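Local structure of transcriptional regulator, MarR family (Methanosarcina mazei, 3S2W) at the interface of chains A and B. The protein probably binds DNA as a winged helix-turn-helix transcription factor of the MarR family, a family that typically works as dimers. Sequence-based numbering; all coordinates share one arbitrary frame. Chains: chain A/B, Transcriptional regulator, MarR family.

The interface of chains A and B. Residues chain A 28, 32, 36, 54; chain B 28-29, 32-33.
A:Tyr32 and B:Tyr32 lay their phenol rings face to face where helix 23-43 of chain A passes helix 20-42 of chain B, part of a two-fold symmetric interface that probably represents the dimer usual for MarR regulators. The ring centroids are 3.9 Å apart and the planes differ by 12°. The stack is offset: CD1 of B:Tyr32 sits over the centre of the A:Tyr32 ring, and CD2 of A:Tyr32 sits over the centre of the B:Tyr32 ring. Both CG atoms point away from their own backbone N (chi1 171° in A:Tyr32, nearly the same in B:Tyr32), which brings the rings together across the axis. On its other face A:Tyr32 meets CG of A:Gln36 from its own chain, displaced toward the rim, which partly backs the ring from the far side. With an alanine at A:Tyr32, the B:Tyr32 ring would probably lose its stacking mate, and a gap would open beneath A:Gln36.

Methyl packing against the helix backbones flanks the rings. The CG2 methyl of B:Ile28 lies 4.0 Å from CA of A:Tyr32, and its twin, CG2 of A:Ile28, lies 4.0 Å from CA of B:Tyr32. Each isoleucine thus rests its gamma-methyl against the opposing helix backbone.

Polar side chains border the A:Tyr32 ring through van der Waals contact. The hydroxyl OG of B:Ser29 meets its edge in the ring plane, 3.6 Å from CD1. B:Arg33, its chain bent at chi3 (-75°), lays one guanidinium face, toward the rim, over its own chain's B:Ser29 O; its NH1 lies 3.9 Å from CE1 of A:Tyr32 and 4.1 Å from CG of A:Pro54.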
ATOM      1  N   ILE A  28       6.858   3.041   1.898  1.00 37.00           N
ATOM      2  CA  ILE A  28       5.508   2.646   2.272  1.00 34.62           C
ATOM      3  C   ILE A  28       4.835   1.779   1.212  1.00 34.48           C
ATOM      4  O   ILE A  28       4.345   0.691   1.522  1.00 35.58           O
ATOM      5  CB  ILE A  28       4.677   3.898   2.611  1.00 40.10           C
ATOM      6  CG1 ILE A  28       5.194   4.471   3.939  1.00 43.50           C
ATOM      7  CG2 ILE A  28       3.171   3.604   2.640  1.00 24.24           C
ATOM      8  CD1 ILE A  28       4.514   5.735   4.372  1.00 50.15           C
ATOM      9  N   TYR A  32       3.922  -2.164   1.893  1.00 34.17           N
ATOM     10  CA  TYR A  32       2.575  -2.587   1.550  1.00 38.00           C
ATOM     11  C   TYR A  32       2.551  -3.786   0.597  1.00 41.22           C
ATOM     12  O   TYR A  32       1.850  -4.770   0.835  1.00 42.82           O
ATOM     13  CB  TYR A  32       1.786  -1.442   0.934  1.00 33.50           C
ATOM     14  CG  TYR A  32       0.464  -1.905   0.379  1.00 39.20           C
ATOM     15  CD1 TYR A  32      -0.612  -2.180   1.227  1.00 37.57           C
ATOM     16  CD2 TYR A  32       0.285  -2.075  -0.987  1.00 31.59           C
ATOM     17  CE1 TYR A  32      -1.841  -2.609   0.723  1.00 33.07           C
ATOM     18  CE2 TYR A  32      -0.918  -2.510  -1.494  1.00 34.95           C
ATOM     19  CZ  TYR A  32      -1.988  -2.773  -0.635  1.00 42.26           C
ATOM     20  OH  TYR A  32      -3.193  -3.201  -1.151  1.00 49.63           O
ATOM     21  N   GLN A  36       1.543  -7.681   1.182  1.00 29.26           N
ATOM     22  CA  GLN A  36       0.406  -8.334   0.535  1.00 39.52           C
ATOM     23  C   GLN A  36       0.846  -9.681   0.013  1.00 42.14           C
ATOM     24  O   GLN A  36       0.055 -10.620  -0.055  1.00 46.87           O
ATOM     25  CB  GLN A  36      -0.211  -7.503  -0.602  1.00 41.76           C
ATOM     26  CG  GLN A  36      -0.990  -6.228  -0.179  1.00 29.60           C
ATOM     27  CD  GLN A  36      -1.985  -6.442   0.961  1.00 53.49           C
ATOM     28  OE1 GLN A  36      -3.185  -6.679   0.738  1.00 55.03           O
ATOM     29  NE2 GLN A  36      -1.499  -6.318   2.197  1.00 64.63           N
ATOM     30  N   PRO A  54      -8.057  -6.973   4.577  1.00 35.73           N
ATOM     31  CA  PRO A  54      -8.322  -5.691   5.236  1.00 35.29           C
ATOM     32  C   PRO A  54      -9.776  -5.610   5.728  1.00 42.90           C
ATOM     33  O   PRO A  54      -9.967  -5.191   6.869  1.00 43.82           O
ATOM     34  CB  PRO A  54      -8.062  -4.661   4.131  1.00 31.42           C
ATOM     35  CG  PRO A  54      -7.348  -5.375   3.084  1.00 41.21           C
ATOM     36  CD  PRO A  54      -7.814  -6.791   3.140  1.00 38.89           C
TER
ATOM     37  N   ILE B  28       0.693   0.848   7.764  1.00 34.55           N
ATOM     38  CA  ILE B  28       1.290   0.883   6.431  1.00 37.22           C
ATOM     39  C   ILE B  28       0.269   0.784   5.290  1.00 36.97           C
ATOM     40  O   ILE B  28       0.353   1.520   4.309  1.00 40.37           O
ATOM     41  CB  ILE B  28       2.346  -0.196   6.290  1.00 35.32           C
ATOM     42  CG1 ILE B  28       3.538   0.173   7.165  1.00 34.86           C
ATOM     43  CG2 ILE B  28       2.791  -0.330   4.837  1.00 28.94           C
ATOM     44  CD1 ILE B  28       4.374  -0.987   7.475  1.00 37.98           C
ATOM     45  N   SER B  29      -0.681  -0.129   5.433  1.00 33.76           N
ATOM     46  CA  SER B  29      -1.802  -0.279   4.500  1.00 40.51           C
ATOM     47  C   SER B  29      -2.655   0.971   4.336  1.00 33.91           C
ATOM     48  O   SER B  29      -3.008   1.342   3.222  1.00 28.77           O
ATOM     49  CB  SER B  29      -2.723  -1.403   4.965  1.00 42.65           C
ATOM     50  OG  SER B  29      -2.297  -2.628   4.422  1.00 50.28           O
ATOM     51  N   TYR B  32      -0.658   3.665   2.613  1.00 36.51           N
ATOM     52  CA  TYR B  32      -0.546   3.344   1.191  1.00 36.63           C
ATOM     53  C   TYR B  32      -1.809   3.786   0.455  1.00 46.25           C
ATOM     54  O   TYR B  32      -1.743   4.545  -0.516  1.00 55.37           O
ATOM     55  CB  TYR B  32      -0.275   1.842   0.956  1.00 29.33           C
ATOM     56  CG  TYR B  32      -0.434   1.454  -0.496  1.00 33.12           C
ATOM     57  CD1 TYR B  32      -1.563   0.765  -0.937  1.00 38.72           C
ATOM     58  CD2 TYR B  32       0.528   1.806  -1.441  1.00 36.20           C
ATOM     59  CE1 TYR B  32      -1.726   0.419  -2.276  1.00 31.03           C
ATOM     60  CE2 TYR B  32       0.377   1.469  -2.788  1.00 39.71           C
ATOM     61  CZ  TYR B  32      -0.750   0.772  -3.196  1.00 43.89           C
ATOM     62  OH  TYR B  32      -0.917   0.433  -4.522  1.00 48.26           O
ATOM     63  N   ARG B  33      -2.960   3.329   0.940  1.00 41.80           N
ATOM     64  CA  ARG B  33      -4.218   3.615   0.273  1.00 42.93           C
ATOM     65  C   ARG B  33      -4.535   5.095   0.287  1.00 37.22           C
ATOM     66  O   ARG B  33      -5.098   5.624  -0.660  1.00 43.12           O
ATOM     67  CB  ARG B  33      -5.357   2.777   0.852  1.00 45.40           C
ATOM     68  CG  ARG B  33      -5.206   1.289   0.474  1.00 60.41           C
ATOM     69  CD  ARG B  33      -6.378   0.438   0.936  1.00 67.49           C
ATOM     70  NE  ARG B  33      -6.345   0.199   2.378  1.00 71.17           N
ATOM     71  CZ  ARG B  33      -5.876  -0.913   2.942  1.00 71.05           C
ATOM     72  NH1 ARG B  33      -5.410  -1.909   2.192  1.00 60.54           N
ATOM     73  NH2 ARG B  33      -5.884  -1.033   4.265  1.00 81.25           N
TER